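Local coordinates for HRDC domain-containing protein (Bifidobacterium adolescentis ATCC 15703, PDB 3CYM), which is of undetermined function but probably binds nucleic acids and may trim them from the 3' end as a 3'-5' exonuclease, at residues A42-E46 against D172-I177; A148-S152 against D164-Y168. Numbering follows the deposited sequence.

Contact 1: residues A42-E46 against D172-I177; sequences AADAE and DVELLI. With NA (sodium ion), chain B; NA (sodium ion), chain C.
Strand 40-47, central in the mixed sheet, runs extended through Ala-42 to Glu-46, packed against the end of helix 163-174 and the start of helix 176-190. The CA atoms of the two segments are nearest at Ala-42 and Val-173, 5.4 Å apart; Ala-42 and Asp-44 point toward the helices, Ala-43 and Ala-45 away. Packing fills this end: Ala-42 CB lies 3.3 Å from Val-173 O, 3.7 Å from Leu-176 CB and 3.9 Å from Ile-177 CG2, and Val-173 CG1 (chi1 m) 3.7 Å from Asp-44 CB. One sodium takes Asp-44 OD2 at 2.7 Å, Glu-46 OE2 at 2.7 Å, Asp-172 OD2 (chi1 -94°) at 2.5 Å and three waters; Glu-46, its CA-to-CB bond sideways, folds (chi1 m, chi2 m, chi3 -47°) to reach it. Asp-44 (chi1 t) spans two ions, OD1 binding the second sodium at 2.8 Å beside four waters, two shared. A further water links Asp-172 O to Asp-44 OD2, weakly to the latter. Glu-46 OE2 also hydrogen-bonds Gln-61, and Lys-149 salt-bridges Asp-172. Strand Asp-X-Glu and helical aspartate match three of the four acids naming DEDD exonucleases; Asp-104, near Asp-44, is probably the fourth. The sodium ions probably occupy divalent-metal places, consistent with two-metal catalysis. Asp-44 OD2 and Asp-172 OD2, 3.4 Å apart, are like charges held together by the shared cation.

Contact 2: residues A148-S152 against D164-Y168; sequences AKEHS and DWRNY
Beside the metal site of the exonuclease domain, the irregular segment 148-152 lies against helix 163-174, the helix that supplies a tyrosine next to the acidic cluster. Lys-149 centres an inverse gamma turn (phi/psi -79/79), and its side chain (chi1 m, chi2 -91°, chi3 m) curls so that NZ donates a hydrogen bond to Tyr-168 OH at 2.9 Å; the same NZ forms a salt bridge with Asp-172. Tyr-168, chi1 t, is the main helical contact: His-151 O and Ser-152 N lie over one face of its ring, and His-151 N is 3.6 Å from its CD1. A tyrosine four residues before the last metal-binding aspartate fits the Y-X3-D signature of the DEDDy exonucleases, and the nearest atom of the Tyr-168 side chain is about 4 Å from a bound sodium. One turn earlier, Asp-164 and Trp-165 meet His-151 (chi1 m), whose CA-to-CB bond points toward the helix, its CA 6.2 Å from that of Trp-165. Trp-165 CD1 covers one face of the imidazole, 3.3 Å from His-151 ND1; the histidine ring and the indole five-membered ring meet obliquely, planes at 43° and centroids 4.5 Å apart. His-151 NE2 approaches Asp-164 CB at 3.5 Å.

Both contacts belong to the exonuclease domain, their centres 13 Å apart on the same side of the chain's centre. Along the sequence strand 40-47 comes first, then the 148-152 loop, then helix 163-174, so contact 2 falls entirely between the two segments of contact 1. That helix serves both: its first turn faces the loop and its last, with the start of helix 176-190, faces the strand. They meet directly: Lys-149 NZ pairs with Asp-172 OD2 at 2.9 Å, and Glu-46 OE1 packs 3.9 Å from Tyr-168 CE2. Sheet, helix and loop thus border a single metal-centred pocket, consistent with a 3'-5' exonuclease active site assembled from parts distant in sequence.

Contact 1: residues A42-E46 against D172-I177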
loop_
_atom_site.group_PDB
_atom_site.type_symbol
_atom_site.label_atom_id
_atom_site.label_comp_id
_atom_site.label_asym_id
_atom_site.label_seq_id
_atom_site.Cartn_x
_atom_site.Cartn_y
_atom_site.Cartn_z
ATOM N N ALA A 42 -17.021 1.554 10.158
ATOM C CA ALA A 42 -16.429 2.078 8.926
ATOM C C ALA A 42 -15.099 2.737 9.278
ATOM O O ALA A 42 -15.055 3.580 10.168
ATOM C CB ALA A 42 -17.366 3.090 8.290
ATOM N N ALA A 43 -14.020 2.348 8.596
ATOM C CA ALA A 43 -12.680 2.865 8.897
ATOM C C ALA A 43 -11.892 3.306 7.664
ATOM O O ALA A 43 -12.127 2.815 6.561
ATOM C CB ALA A 43 -11.879 1.849 9.686
ATOM N N ASP A 44 -10.965 4.242 7.870
ATOM C CA ASP A 44 -10.005 4.674 6.843
ATOM C C ASP A 44 -8.856 5.459 7.480
ATOM O O ASP A 44 -8.902 5.775 8.672
ATOM C CB ASP A 44 -10.692 5.537 5.775
ATOM C CG ASP A 44 -10.011 5.457 4.438
ATOM O OD1 ASP A 44 -9.063 4.665 4.285
ATOM O OD2 ASP A 44 -10.400 6.198 3.516
ATOM N N ALA A 45 -7.834 5.779 6.685
ATOM C CA ALA A 45 -6.708 6.580 7.153
ATOM C C ALA A 45 -6.095 7.369 6.017
ATOM O O ALA A 45 -6.065 6.915 4.872
ATOM C CB ALA A 45 -5.654 5.704 7.800
ATOM N N GLU A 46 -5.589 8.552 6.344
ATOM C CA GLU A 46 -4.867 9.361 5.377
ATOM C C GLU A 46 -3.394 9.466 5.738
ATOM O O GLU A 46 -3.036 9.533 6.913
ATOM C CB GLU A 46 -5.475 10.757 5.263
ATOM C CG GLU A 46 -6.963 10.799 4.874
ATOM C CD GLU A 46 -7.298 9.986 3.631
ATOM O OE1 GLU A 46 -6.591 10.100 2.613
ATOM O OE2 GLU A 46 -8.287 9.219 3.657
ATOM N N ASP A 172 -15.086 9.388 2.709
ATOM C CA ASP A 172 -14.456 8.079 2.536
ATOM C C ASP A 172 -14.885 6.968 3.512
ATOM O O ASP A 172 -14.708 5.782 3.206
ATOM C CB ASP A 172 -12.935 8.223 2.529
ATOM C CG ASP A 172 -12.370 8.358 1.134
ATOM O OD1 ASP A 172 -13.141 8.482 0.156
ATOM O OD2 ASP A 172 -11.125 8.325 1.012
ATOM N N VAL A 173 -15.433 7.342 4.672
ATOM C CA VAL A 173 -16.048 6.373 5.606
ATOM C C VAL A 173 -17.580 6.442 5.649
ATOM O O VAL A 173 -18.217 5.565 6.218
ATOM C CB VAL A 173 -15.514 6.493 7.050
ATOM C CG1 VAL A 173 -14.053 6.165 7.106
ATOM C CG2 VAL A 173 -15.793 7.870 7.631
ATOM N N GLU A 174 -18.144 7.479 5.029
ATOM C CA GLU A 174 -19.587 7.785 5.033
ATOM C C GLU A 174 -20.519 6.669 4.528
ATOM O O GLU A 174 -21.640 6.529 5.022
ATOM C CB GLU A 174 -19.822 9.100 4.259
ATOM C CG GLU A 174 -21.274 9.505 3.879
ATOM C CD GLU A 174 -22.152 9.916 5.061
ATOM O OE1 GLU A 174 -21.674 9.916 6.216
ATOM O OE2 GLU A 174 -23.345 10.233 4.832
ATOM N N LEU A 175 -20.056 5.868 3.573
ATOM C CA LEU A 175 -20.929 4.877 2.925
ATOM C C LEU A 175 -20.510 3.427 3.109
ATOM O O LEU A 175 -21.123 2.533 2.530
ATOM C CB LEU A 175 -21.074 5.187 1.428
ATOM C CG LEU A 175 -21.650 6.566 1.082
ATOM C CD1 LEU A 175 -21.441 6.879 -0.384
ATOM C CD2 LEU A 175 -23.123 6.662 1.475
ATOM N N LEU A 176 -19.479 3.194 3.919
ATOM C CA LEU A 176 -18.925 1.854 4.085
ATOM C C LEU A 176 -19.844 0.836 4.787
ATOM O O LEU A 176 -19.823 -0.339 4.435
ATOM C CB LEU A 176 -17.560 1.906 4.782
ATOM C CG LEU A 176 -16.411 2.598 4.052
ATOM C CD1 LEU A 176 -15.123 2.413 4.818
ATOM C CD2 LEU A 176 -16.251 2.068 2.622
ATOM N N ILE A 177 -20.650 1.267 5.759
ATOM C CA ILE A 177 -21.558 0.312 6.402
ATOM C C ILE A 177 -22.683 -0.113 5.446
ATOM O O ILE A 177 -23.081 -1.275 5.436
ATOM C CB ILE A 177 -22.024 0.713 7.859
ATOM C CG1 ILE A 177 -23.319 1.514 7.866
ATOM C CG2 ILE A 177 -20.914 1.427 8.676
ATOM C CD1 ILE A 177 -24.504 0.691 8.246
HETATM NA NA NA B . -8.916 7.489 1.724
HETATM NA NA NA C . -7.186 4.012 2.372
HETATM O O HOH W 1 -12.419 4.277 2.605
HETATM O O HOH W 2 -6.787 6.692 2.359
HETATM O O HOH W 3 -7.570 8.842 0.138
HETATM O O HOH W 4 -8.901 5.214 1.096
HETATM O O HOH W 5 -9.021 2.336 3.104
HETATM O O HOH W 6 -6.702 1.869 1.368
#

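Contact 2: residues A148-S152 against D164-Y168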
loop_
_atom_site.group_PDB
_atom_site.type_symbol
_atom_site.label_atom_id
_atom_site.label_comp_id
_atom_site.label_asym_id
_atom_site.label_seq_id
_atom_site.Cartn_x
_atom_site.Cartn_y
_atom_site.Cartn_z
ATOM N N ALA A 148 -16.767 12.458 -5.512
ATOM C CA ALA A 148 -15.747 13.167 -6.295
ATOM C C ALA A 148 -14.445 13.170 -5.512
ATOM O O ALA A 148 -14.245 14.011 -4.639
ATOM C CB ALA A 148 -16.195 14.587 -6.599
ATOM N N LYS A 149 -13.563 12.222 -5.815
ATOM C CA LYS A 149 -12.372 11.981 -4.993
ATOM C C LYS A 149 -11.265 13.006 -5.273
ATOM O O LYS A 149 -10.290 12.723 -5.978
ATOM C CB LYS A 149 -11.894 10.538 -5.179
ATOM C CG LYS A 149 -12.927 9.488 -4.744
ATOM C CD LYS A 149 -12.755 9.085 -3.286
ATOM C CE LYS A 149 -11.716 7.972 -3.146
ATOM N NZ LYS A 149 -11.007 8.010 -1.836
ATOM N N GLU A 150 -11.427 14.191 -4.684
ATOM C CA GLU A 150 -10.680 15.395 -5.075
ATOM C C GLU A 150 -9.367 15.662 -4.323
ATOM O O GLU A 150 -8.478 16.326 -4.861
ATOM C CB GLU A 150 -11.585 16.636 -4.999
ATOM C CG GLU A 150 -12.687 16.681 -6.064
ATOM C CD GLU A 150 -13.516 17.963 -6.032
ATOM O OE1 GLU A 150 -13.971 18.399 -7.113
ATOM O OE2 GLU A 150 -13.717 18.534 -4.939
ATOM N N HIS A 151 -9.249 15.157 -3.096
ATOM C CA HIS A 151 -8.101 15.479 -2.237
ATOM C C HIS A 151 -7.274 14.250 -1.852
ATOM O O HIS A 151 -6.728 14.172 -0.744
ATOM C CB HIS A 151 -8.568 16.268 -1.005
ATOM C CG HIS A 151 -9.349 17.497 -1.353
ATOM N ND1 HIS A 151 -8.750 18.666 -1.774
ATOM C CD2 HIS A 151 -10.684 17.729 -1.382
ATOM C CE1 HIS A 151 -9.680 19.570 -2.030
ATOM N NE2 HIS A 151 -10.863 19.026 -1.801
ATOM N N SER A 152 -7.162 13.323 -2.804
ATOM C CA SER A 152 -6.458 12.054 -2.606
ATOM C C SER A 152 -4.953 12.226 -2.416
ATOM O O SER A 152 -4.349 11.548 -1.584
ATOM C CB SER A 152 -6.740 11.090 -3.769
ATOM O OG SER A 152 -6.126 11.523 -4.974
ATOM N N ASP A 164 -12.625 21.384 3.049
ATOM C CA ASP A 164 -12.765 20.499 1.884
ATOM C C ASP A 164 -12.106 19.138 2.094
ATOM O O ASP A 164 -12.674 18.101 1.702
ATOM C CB ASP A 164 -12.164 21.145 0.636
ATOM C CG ASP A 164 -12.975 22.321 0.131
ATOM O OD1 ASP A 164 -14.213 22.190 -0.011
ATOM O OD2 ASP A 164 -12.360 23.375 -0.142
ATOM N N TRP A 165 -10.924 19.155 2.721
ATOM C CA TRP A 165 -10.137 17.951 3.016
ATOM C C TRP A 165 -10.828 17.101 4.075
ATOM O O TRP A 165 -10.879 15.869 3.955
ATOM C CB TRP A 165 -8.743 18.325 3.525
ATOM C CG TRP A 165 -7.824 18.975 2.521
ATOM C CD1 TRP A 165 -8.173 19.602 1.357
ATOM C CD2 TRP A 165 -6.403 19.101 2.633
ATOM N NE1 TRP A 165 -7.052 20.092 0.727
ATOM C CE2 TRP A 165 -5.952 19.802 1.490
ATOM C CE3 TRP A 165 -5.461 18.677 3.583
ATOM C CZ2 TRP A 165 -4.600 20.094 1.274
ATOM C CZ3 TRP A 165 -4.128 18.958 3.368
ATOM C CH2 TRP A 165 -3.705 19.669 2.225
ATOM N N ARG A 166 -11.333 17.768 5.119
ATOM C CA ARG A 166 -12.106 17.112 6.171
ATOM C C ARG A 166 -13.340 16.449 5.572
ATOM O O ARG A 166 -13.717 15.364 5.976
ATOM C CB ARG A 166 -12.516 18.112 7.258
ATOM C CG ARG A 166 -11.413 18.439 8.264
ATOM C CD ARG A 166 -11.954 19.176 9.486
ATOM N NE ARG A 166 -12.158 20.605 9.241
ATOM C CZ ARG A 166 -13.344 21.187 9.069
ATOM N NH1 ARG A 166 -14.458 20.471 9.111
ATOM N NH2 ARG A 166 -13.415 22.494 8.854
ATOM N N ASN A 167 -13.951 17.127 4.601
ATOM C CA ASN A 167 -15.104 16.614 3.857
ATOM C C ASN A 167 -14.770 15.359 3.040
ATOM O O ASN A 167 -15.528 14.374 3.067
ATOM C CB ASN A 167 -15.687 17.715 2.960
ATOM C CG ASN A 167 -16.954 17.294 2.270
ATOM O OD1 ASN A 167 -17.856 16.743 2.890
ATOM N ND2 ASN A 167 -17.035 17.560 0.975
ATOM N N TYR A 168 -13.638 15.400 2.332
ATOM C CA TYR A 168 -13.108 14.239 1.609
ATOM C C TYR A 168 -12.886 13.049 2.538
ATOM O O TYR A 168 -13.269 11.927 2.214
ATOM C CB TYR A 168 -11.792 14.591 0.887
ATOM C CG TYR A 168 -11.063 13.399 0.273
ATOM C CD1 TYR A 168 -11.289 13.021 -1.059
ATOM C CD2 TYR A 168 -10.135 12.658 1.015
ATOM C CE1 TYR A 168 -10.617 11.927 -1.628
ATOM C CE2 TYR A 168 -9.467 11.565 0.460
ATOM C CZ TYR A 168 -9.708 11.208 -0.860
ATOM O OH TYR A 168 -9.041 10.125 -1.399
#